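Local coordinates for cellulose biosynthesis protein BcsG (Salmonella typhimurium LT2, PDB 5OLT) that is required for cellulose biosynthesis and is represented here by its zinc-binding extramembrane domain, a member of the alkaline phosphatase family, at residues His87-Phe92 and Val292-Phe298; Gly115-His119 and Val354-Ala358; Asp191-Leu195 and Phe214-Pro218. Where two conformers were deposited one is given. Residues are numbered along the deposited sequence.

Contact 1 of 3, residues His87-Phe92 and Val292-Phe298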
loop_
_atom_site.group_PDB
_atom_site.type_symbol
_atom_site.label_atom_id
_atom_site.label_comp_id
_atom_site.label_asym_id
_atom_site.label_seq_id
_atom_site.Cartn_x
_atom_site.Cartn_y
_atom_site.Cartn_z
ATOM N N HIS A 87 9.413 -10.821 -9.827
ATOM C CA HIS A 87 9.545 -9.836 -10.860
ATOM C C HIS A 87 9.688 -8.412 -10.354
ATOM O O HIS A 87 10.124 -7.540 -11.073
ATOM C CB HIS A 87 8.439 -10.048 -11.895
ATOM C CG HIS A 87 8.569 -11.364 -12.613
ATOM N ND1 HIS A 87 7.525 -11.963 -13.278
ATOM C CD2 HIS A 87 9.613 -12.224 -12.718
ATOM C CE1 HIS A 87 7.924 -13.108 -13.799
ATOM N NE2 HIS A 87 9.179 -13.303 -13.452
ATOM N N PHE A 88 9.440 -8.203 -9.078
ATOM C CA PHE A 88 9.606 -6.853 -8.508
ATOM C C PHE A 88 11.062 -6.443 -8.381
ATOM O O PHE A 88 11.951 -7.284 -8.336
ATOM C CB PHE A 88 8.957 -6.807 -7.109
ATOM C CG PHE A 88 7.453 -6.837 -7.149
ATOM C CD1 PHE A 88 6.735 -5.700 -7.508
ATOM C CD2 PHE A 88 6.783 -8.012 -6.864
ATOM C CE1 PHE A 88 5.346 -5.744 -7.559
ATOM C CE2 PHE A 88 5.383 -8.087 -6.934
ATOM C CZ PHE A 88 4.669 -6.951 -7.283
ATOM N N ASP A 89 11.295 -5.148 -8.311
ATOM C CA ASP A 89 12.611 -4.637 -7.983
ATOM C C ASP A 89 12.804 -4.545 -6.492
ATOM O O ASP A 89 13.897 -4.755 -6.004
ATOM C CB ASP A 89 12.844 -3.262 -8.594
ATOM C CG ASP A 89 12.862 -3.271 -10.096
ATOM O OD1 ASP A 89 13.184 -4.332 -10.716
ATOM O OD2 ASP A 89 12.598 -2.190 -10.672
ATOM N N ILE A 90 11.734 -4.235 -5.756
ATOM C CA ILE A 90 11.750 -4.030 -4.312
ATOM C C ILE A 90 10.549 -4.775 -3.753
ATOM O O ILE A 90 9.433 -4.612 -4.284
ATOM C CB ILE A 90 11.643 -2.528 -3.985
ATOM C CG1 ILE A 90 12.803 -1.732 -4.581
ATOM C CG2 ILE A 90 11.522 -2.334 -2.464
ATOM C CD1 ILE A 90 12.562 -0.223 -4.565
ATOM N N LEU A 91 10.734 -5.549 -2.703
ATOM C CA LEU A 91 9.618 -6.309 -2.124
ATOM C C LEU A 91 9.661 -6.165 -0.616
ATOM O O LEU A 91 10.677 -6.507 0.022
ATOM C CB LEU A 91 9.735 -7.782 -2.572
ATOM C CG LEU A 91 8.637 -8.745 -2.143
ATOM C CD1 LEU A 91 7.278 -8.294 -2.671
ATOM C CD2 LEU A 91 8.974 -10.145 -2.656
ATOM N N PHE A 92 8.564 -5.668 -0.046
ATOM C CA PHE A 92 8.488 -5.541 1.415
ATOM C C PHE A 92 7.987 -6.823 2.060
ATOM O O PHE A 92 6.972 -7.396 1.625
ATOM C CB PHE A 92 7.502 -4.414 1.766
ATOM C CG PHE A 92 7.998 -3.031 1.428
ATOM C CD1 PHE A 92 7.829 -2.497 0.142
ATOM C CD2 PHE A 92 8.571 -2.231 2.406
ATOM C CE1 PHE A 92 8.264 -1.213 -0.172
ATOM C CE2 PHE A 92 9.005 -0.932 2.109
ATOM C CZ PHE A 92 8.849 -0.402 0.814
ATOM N N VAL A 292 1.096 -7.328 4.592
ATOM C CA VAL A 292 0.718 -7.490 3.191
ATOM C C VAL A 292 1.913 -7.391 2.255
ATOM O O VAL A 292 2.877 -6.679 2.554
ATOM C CB VAL A 292 -0.367 -6.457 2.792
ATOM C CG1 VAL A 292 -1.637 -6.618 3.640
ATOM C CG2 VAL A 292 0.132 -5.000 2.868
ATOM N N PRO A 293 1.837 -8.082 1.094
ATOM C CA PRO A 293 2.957 -8.031 0.131
ATOM C C PRO A 293 2.956 -6.792 -0.726
ATOM O O PRO A 293 2.261 -6.722 -1.741
ATOM C CB PRO A 293 2.715 -9.282 -0.734
ATOM C CG PRO A 293 1.221 -9.499 -0.704
ATOM C CD PRO A 293 0.839 -9.134 0.745
ATOM N N ALA A 294 3.762 -5.818 -0.352
ATOM C CA ALA A 294 3.900 -4.618 -1.141
ATOM C C ALA A 294 5.186 -4.695 -1.954
ATOM O O ALA A 294 6.231 -5.165 -1.472
ATOM C CB ALA A 294 3.925 -3.414 -0.215
ATOM N N GLY A 295 5.113 -4.247 -3.204
ATOM C CA GLY A 295 6.269 -4.323 -4.102
ATOM C C GLY A 295 6.334 -3.130 -5.010
ATOM O O GLY A 295 5.323 -2.463 -5.294
ATOM N N VAL A 296 7.533 -2.877 -5.530
ATOM C CA VAL A 296 7.748 -1.780 -6.468
ATOM C C VAL A 296 8.542 -2.336 -7.629
ATOM O O VAL A 296 9.474 -3.116 -7.425
ATOM C CB VAL A 296 8.535 -0.626 -5.802
ATOM C CG1 VAL A 296 8.720 0.552 -6.763
ATOM C CG2 VAL A 296 7.822 -0.142 -4.528
ATOM N N LYS A 297 8.151 -1.945 -8.828
ATOM C CA LYS A 297 8.908 -2.316 -10.036
ATOM C C LYS A 297 9.031 -1.088 -10.915
ATOM O O LYS A 297 8.058 -0.361 -11.124
ATOM C CB LYS A 297 8.179 -3.417 -10.825
ATOM C CG LYS A 297 8.997 -4.052 -11.949
ATOM C CD LYS A 297 8.318 -5.319 -12.476
ATOM C CE LYS A 297 9.051 -5.864 -13.702
ATOM N NZ LYS A 297 10.467 -6.235 -13.454
ATOM N N PHE A 298 10.231 -0.862 -11.436
ATOM C CA PHE A 298 10.453 0.226 -12.405
ATOM C C PHE A 298 10.610 -0.333 -13.816
ATOM O O PHE A 298 11.276 -1.374 -14.020
ATOM C CB PHE A 298 11.709 1.012 -12.045
ATOM C CG PHE A 298 11.641 1.707 -10.704
ATOM C CD1 PHE A 298 11.135 3.019 -10.608
ATOM C CD2 PHE A 298 12.103 1.072 -9.544
ATOM C CE1 PHE A 298 11.090 3.664 -9.366
ATOM C CE2 PHE A 298 12.042 1.702 -8.315
ATOM C CZ PHE A 298 11.553 3.017 -8.227
#
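The ring of F88 lies over G295, whose CA sits 4.0 Å from the ring centroid and 25° off its normal, a CH-pi contact. An ideal CB on G295 would fall 2.6 Å from F88 CD1, a clash, so the absence of a side chain lets the ring settle on the backbone. Strands 90-92 and 292-298 run antiparallel at 170°. I90 and V296 form a hydrogen-bonded pair, with V296 N to I90 O at 2.9 Å and I90 N to V296 O at 3.0 Å. The same carbonyl accepts a second bond, D89 N to V296 O at 2.9 Å, so D89 and I90 both face V296. Beyond this point the D89 carboxylate takes over from the backbone: F298 N donates to D89 OD2 at 2.8 Å. K297 NZ donates to H87 O at 2.7 Å, while H87 ND1 is hydrogen-bonded to D246. On the face carrying I90, F92, A294 and V296, CB of I90 meets CB of V296 at 4.1 Å and F92 CD1 meets A294 CB at 4.0 Å; L324 of helix 318-328 covers part of this face. On the other face, F88 touches V263 of the neighbouring strand 259-265. D89 and I90, both opposite V296, form a classic beta bulge, set here at the entry of strand 90-96 into the mixed central sheet of an alkaline phosphatase-type alpha/beta fold.

Contact 2 of 3, residues Gly115-His119 and Val354-Ala358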
loop_
_atom_site.group_PDB
_atom_site.type_symbol
_atom_site.label_atom_id
_atom_site.label_comp_id
_atom_site.label_asym_id
_atom_site.label_seq_id
_atom_site.Cartn_x
_atom_site.Cartn_y
_atom_site.Cartn_z
ATOM N N GLY A 115 2.971 10.776 8.369
ATOM C CA GLY A 115 2.963 9.642 9.261
ATOM C C GLY A 115 1.556 9.125 9.585
ATOM O O GLY A 115 0.519 9.705 9.215
ATOM N N GLN A 116 1.542 7.980 10.225
ATOM C CA GLN A 116 0.303 7.234 10.423
ATOM C C GLN A 116 -0.646 7.915 11.426
ATOM O O GLN A 116 -0.250 8.105 12.580
ATOM C CB GLN A 116 0.687 5.861 10.969
ATOM C CG GLN A 116 -0.537 4.967 11.149
ATOM C CD GLN A 116 -0.200 3.511 11.368
ATOM O OE1 GLN A 116 0.724 2.990 10.753
ATOM N NE2 GLN A 116 -0.963 2.836 12.187
ATOM N N PRO A 117 -1.898 8.177 11.020
ATOM C CA PRO A 117 -2.878 8.749 11.965
ATOM C C PRO A 117 -3.693 7.694 12.690
ATOM O O PRO A 117 -3.830 6.550 12.234
ATOM C CB PRO A 117 -3.829 9.502 11.046
ATOM C CG PRO A 117 -3.822 8.739 9.749
ATOM C CD PRO A 117 -2.394 8.219 9.624
ATOM N N SER A 118 -4.298 8.093 13.807
ATOM C CA SER A 118 -5.369 7.286 14.403
ATOM C C SER A 118 -6.522 7.136 13.430
ATOM O O SER A 118 -6.661 7.919 12.471
ATOM C CB SER A 118 -5.862 7.943 15.706
ATOM O OG SER A 118 -6.472 9.191 15.380
ATOM N N HIS A 119 -7.363 6.128 13.682
ATOM C CA HIS A 119 -8.520 5.942 12.861
ATOM C C HIS A 119 -9.428 7.199 12.822
ATOM O O HIS A 119 -9.898 7.574 11.749
ATOM C CB HIS A 119 -9.291 4.704 13.310
ATOM C CG HIS A 119 -10.456 4.398 12.441
ATOM N ND1 HIS A 119 -10.354 3.625 11.303
ATOM C CD2 HIS A 119 -11.749 4.780 12.526
ATOM C CE1 HIS A 119 -11.549 3.509 10.743
ATOM N NE2 HIS A 119 -12.416 4.210 11.468
ATOM N N VAL A 354 1.192 -0.888 13.801
ATOM C CA VAL A 354 -0.009 -0.518 14.542
ATOM C C VAL A 354 -1.151 -0.540 13.544
ATOM O O VAL A 354 -1.029 0.009 12.444
ATOM C CB VAL A 354 0.144 0.903 15.116
ATOM C CG1 VAL A 354 -1.172 1.383 15.740
ATOM C CG2 VAL A 354 1.316 0.936 16.111
ATOM N N SER A 355 -2.263 -1.174 13.911
ATOM C CA SER A 355 -3.400 -1.252 12.997
ATOM C C SER A 355 -4.679 -0.921 13.738
ATOM O O SER A 355 -4.809 -1.239 14.940
ATOM C CB SER A 355 -3.524 -2.661 12.403
ATOM O OG SER A 355 -2.332 -2.992 11.716
ATOM N N GLU A 356 -5.604 -0.289 13.034
ATOM C CA GLU A 356 -6.847 0.127 13.667
ATOM C C GLU A 356 -8.001 0.053 12.767
ATOM O O GLU A 356 -7.886 0.261 11.557
ATOM C CB GLU A 356 -6.800 1.626 14.064
ATOM C CG GLU A 356 -5.602 2.049 14.807
ATOM C CD GLU A 356 -5.725 3.438 15.377
ATOM O OE1 GLU A 356 -6.857 4.004 15.593
ATOM O OE2 GLU A 356 -4.627 3.922 15.637
ATOM N N ASN A 357 -9.149 -0.248 13.383
ATOM C CA ASN A 357 -10.461 0.042 12.780
ATOM C C ASN A 357 -11.162 0.951 13.815
ATOM O O ASN A 357 -10.587 1.227 14.859
ATOM C CB ASN A 357 -11.241 -1.253 12.519
ATOM C CG ASN A 357 -10.498 -2.234 11.606
ATOM O OD1 ASN A 357 -9.770 -1.849 10.689
ATOM N ND2 ASN A 357 -10.739 -3.514 11.820
ATOM N N ALA A 358 -12.397 1.387 13.565
ATOM C CA ALA A 358 -13.095 2.312 14.490
ATOM C C ALA A 358 -13.067 1.836 15.929
ATOM O O ALA A 358 -12.890 2.637 16.856
ATOM C CB ALA A 358 -14.530 2.568 14.063
HETATM O O HOH W 1 -2.813 4.338 13.768
HETATM O O HOH W 2 -7.825 2.763 10.384
#
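From Q116 onward, the loop ahead of helix 119-122 meets the segment 354-358 chiefly through polar groups. Q116 points toward that segment with an extended side chain, and its NE2 donates to V354 O at 2.8 Å; the aliphatic side chain of V354 lies alongside, its CB 3.7 Å from Q116 NE2. The same amide nitrogen donates to a water at 2.9 Å. The CA-to-CB bond of P117 points away, but its carbonyl contributes: P117 O accepts from this water at 2.9 Å, and the water also donates to E356 OE2 at 2.6 Å. S118 occupies the N-cap position of the following helix, its OG accepting from R121 N. Next in line, H119 N donates to E356 OE1 at 2.9 Å. The H119 imidazole covers the backbone of N357 and A358, with A358 CA over one ring face and 3.4 Å from H119 CD2. A second water joins the two segments, 2.8 Å from H119 ND1 and donating to E356 O at 2.8 Å. The E356 carboxylate therefore serves the start of the helix through OE1, while OE2 takes the first water and the hydroxyl of Y38 from helix 27-42. This is chemistry of acceptors matched to donors: a buried carboxylate, supplied with NH, OH and water, ties the loop and helix start to the edge strand 355-357 of the C-terminal antiparallel sheet.

Contact 3 of 3, residues Asp191-Leu195 and Phe214-Pro218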
loop_
_atom_site.group_PDB
_atom_site.type_symbol
_atom_site.label_atom_id
_atom_site.label_comp_id
_atom_site.label_asym_id
_atom_site.label_seq_id
_atom_site.Cartn_x
_atom_site.Cartn_y
_atom_site.Cartn_z
ATOM N N ASP A 191 -8.876 -7.605 -14.973
ATOM C CA ASP A 191 -7.822 -6.639 -14.628
ATOM C C ASP A 191 -6.849 -6.377 -15.758
ATOM O O ASP A 191 -6.371 -5.243 -15.916
ATOM C CB ASP A 191 -7.084 -7.081 -13.383
ATOM C CG ASP A 191 -7.984 -6.985 -12.175
ATOM O OD1 ASP A 191 -8.561 -5.856 -12.002
ATOM O OD2 ASP A 191 -8.200 -8.018 -11.469
ATOM N N LEU A 192 -6.525 -7.420 -16.547
ATOM C CA LEU A 192 -5.651 -7.184 -17.690
ATOM C C LEU A 192 -6.324 -6.241 -18.667
ATOM O O LEU A 192 -5.638 -5.387 -19.249
ATOM C CB LEU A 192 -5.265 -8.505 -18.338
ATOM C CG LEU A 192 -4.256 -8.473 -19.487
ATOM C CD1 LEU A 192 -2.988 -7.724 -19.058
ATOM C CD2 LEU A 192 -3.974 -9.902 -19.962
ATOM N N ALA A 193 -7.644 -6.370 -18.862
ATOM C CA ALA A 193 -8.356 -5.436 -19.763
ATOM C C ALA A 193 -8.328 -4.000 -19.238
ATOM O O ALA A 193 -8.100 -3.061 -20.004
ATOM C CB ALA A 193 -9.783 -5.886 -19.982
ATOM N N VAL A 194 -8.523 -3.828 -17.922
ATOM C CA VAL A 194 -8.442 -2.499 -17.319
ATOM C C VAL A 194 -7.029 -1.917 -17.521
ATOM O O VAL A 194 -6.879 -0.744 -17.881
ATOM C CB VAL A 194 -8.766 -2.561 -15.804
ATOM C CG1 VAL A 194 -8.519 -1.217 -15.144
ATOM C CG2 VAL A 194 -10.222 -2.962 -15.569
ATOM N N LEU A 195 -5.995 -2.730 -17.299
ATOM C CA LEU A 195 -4.609 -2.252 -17.373
ATOM C C LEU A 195 -4.245 -1.948 -18.828
ATOM O O LEU A 195 -3.537 -0.982 -19.074
ATOM C CB LEU A 195 -3.642 -3.282 -16.773
ATOM C CG LEU A 195 -3.709 -3.315 -15.248
ATOM C CD1 LEU A 195 -3.125 -4.648 -14.748
ATOM C CD2 LEU A 195 -2.939 -2.121 -14.652
ATOM N N PHE A 214 -5.310 2.747 -8.725
ATOM C CA PHE A 214 -6.109 1.658 -9.274
ATOM C C PHE A 214 -6.520 0.711 -8.144
ATOM O O PHE A 214 -5.636 0.145 -7.495
ATOM C CB PHE A 214 -5.257 0.921 -10.338
ATOM C CG PHE A 214 -5.884 -0.319 -10.967
ATOM C CD1 PHE A 214 -7.283 -0.558 -11.013
ATOM C CD2 PHE A 214 -5.033 -1.285 -11.547
ATOM C CE1 PHE A 214 -7.801 -1.699 -11.611
ATOM C CE2 PHE A 214 -5.571 -2.421 -12.159
ATOM C CZ PHE A 214 -6.941 -2.640 -12.187
ATOM N N ASN A 215 -7.833 0.564 -7.895
ATOM C CA ASN A 215 -8.301 -0.323 -6.834
ATOM C C ASN A 215 -8.961 -1.576 -7.423
ATOM O O ASN A 215 -9.761 -1.485 -8.349
ATOM C CB ASN A 215 -9.265 0.408 -5.877
ATOM C CG ASN A 215 -9.678 -0.471 -4.732
ATOM O OD1 ASN A 215 -10.739 -1.089 -4.772
ATOM N ND2 ASN A 215 -8.842 -0.530 -3.687
ATOM N N LEU A 216 -8.556 -2.736 -6.899
ATOM C CA LEU A 216 -8.929 -4.053 -7.427
ATOM C C LEU A 216 -9.637 -4.905 -6.394
ATOM O O LEU A 216 -9.094 -5.143 -5.322
ATOM C CB LEU A 216 -7.666 -4.858 -7.861
ATOM C CG LEU A 216 -6.859 -4.303 -8.999
ATOM C CD1 LEU A 216 -6.010 -3.142 -8.519
ATOM C CD2 LEU A 216 -5.967 -5.394 -9.576
ATOM N N LEU A 217 -10.794 -5.430 -6.772
ATOM C CA LEU A 217 -11.654 -6.214 -5.899
ATOM C C LEU A 217 -11.757 -7.751 -6.142
ATOM O O LEU A 217 -12.538 -8.398 -5.442
ATOM C CB LEU A 217 -13.092 -5.618 -6.086
ATOM C CG LEU A 217 -14.057 -5.746 -4.928
ATOM C CD1 LEU A 217 -13.539 -4.950 -3.727
ATOM C CD2 LEU A 217 -15.444 -5.258 -5.339
ATOM N N PRO A 218 -10.991 -8.361 -7.087
ATOM C CA PRO A 218 -11.354 -9.758 -7.383
ATOM C C PRO A 218 -11.184 -10.737 -6.224
ATOM O O PRO A 218 -11.859 -11.771 -6.212
ATOM C CB PRO A 218 -10.427 -10.119 -8.541
ATOM C CG PRO A 218 -9.224 -9.273 -8.320
ATOM C CD PRO A 218 -9.800 -7.946 -7.858
#
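This is a helix-on-sheet contact of the alpha/beta fold, in which the first turn of helix 191-203 packs beside the C-terminal end of strand 210-216 in the central mixed sheet. The helix leads through a short connection into that strand. Helix residues 191-195 and strand residues 214-216 run nearly antiparallel, at 172° with an axis separation of 11.0 Å, leaving room for side chains between them. F214 has the largest covered area of the contact, 81 Å². Its ring meets V194, where CG1 is 3.6 Å from F214 CE1, and L195, where CD2 is 3.6 Å from F214 CE2. M146 of the adjacent strand 142-147 touches both V194 and F214, while F248 of helix 234-255 adjoins L195. No hydrogen bond joins the two segments. N215, between F214 and L216, is out of reach of the helix and bonds instead to E266, a zinc ligand, so the strand presents apolar side chains to the helix and an amide to the metal site. D191 is the charged residue of these two segments: its OD1 lies 3.6 Å from both F214 CZ and L216 CD2, and its OD2 rests 3.5 Å from P218 CG.

How the contacts relate
The three contacts lie apart in the chain and do not touch. Contacts 1 and 3 both reach the central mixed sheet, with centres about 18 Å apart and nearest atoms about 11 Å apart; strands 60-66 and 259-265 lie between strands 210-216 and 291-299. Contact 2 instead joins a loop to the small C-terminal sheet, its centre about 23 Å from that of contact 1 and about 27 Å from that of contact 3. Along the chain, contacts 1 and 2 cross, and contact 3 is nested within both. The zinc, bound by C67, S102, E266 and H267, lies about 10 Å from the side chains of V292 and N357 and about 9 Å from that of L216.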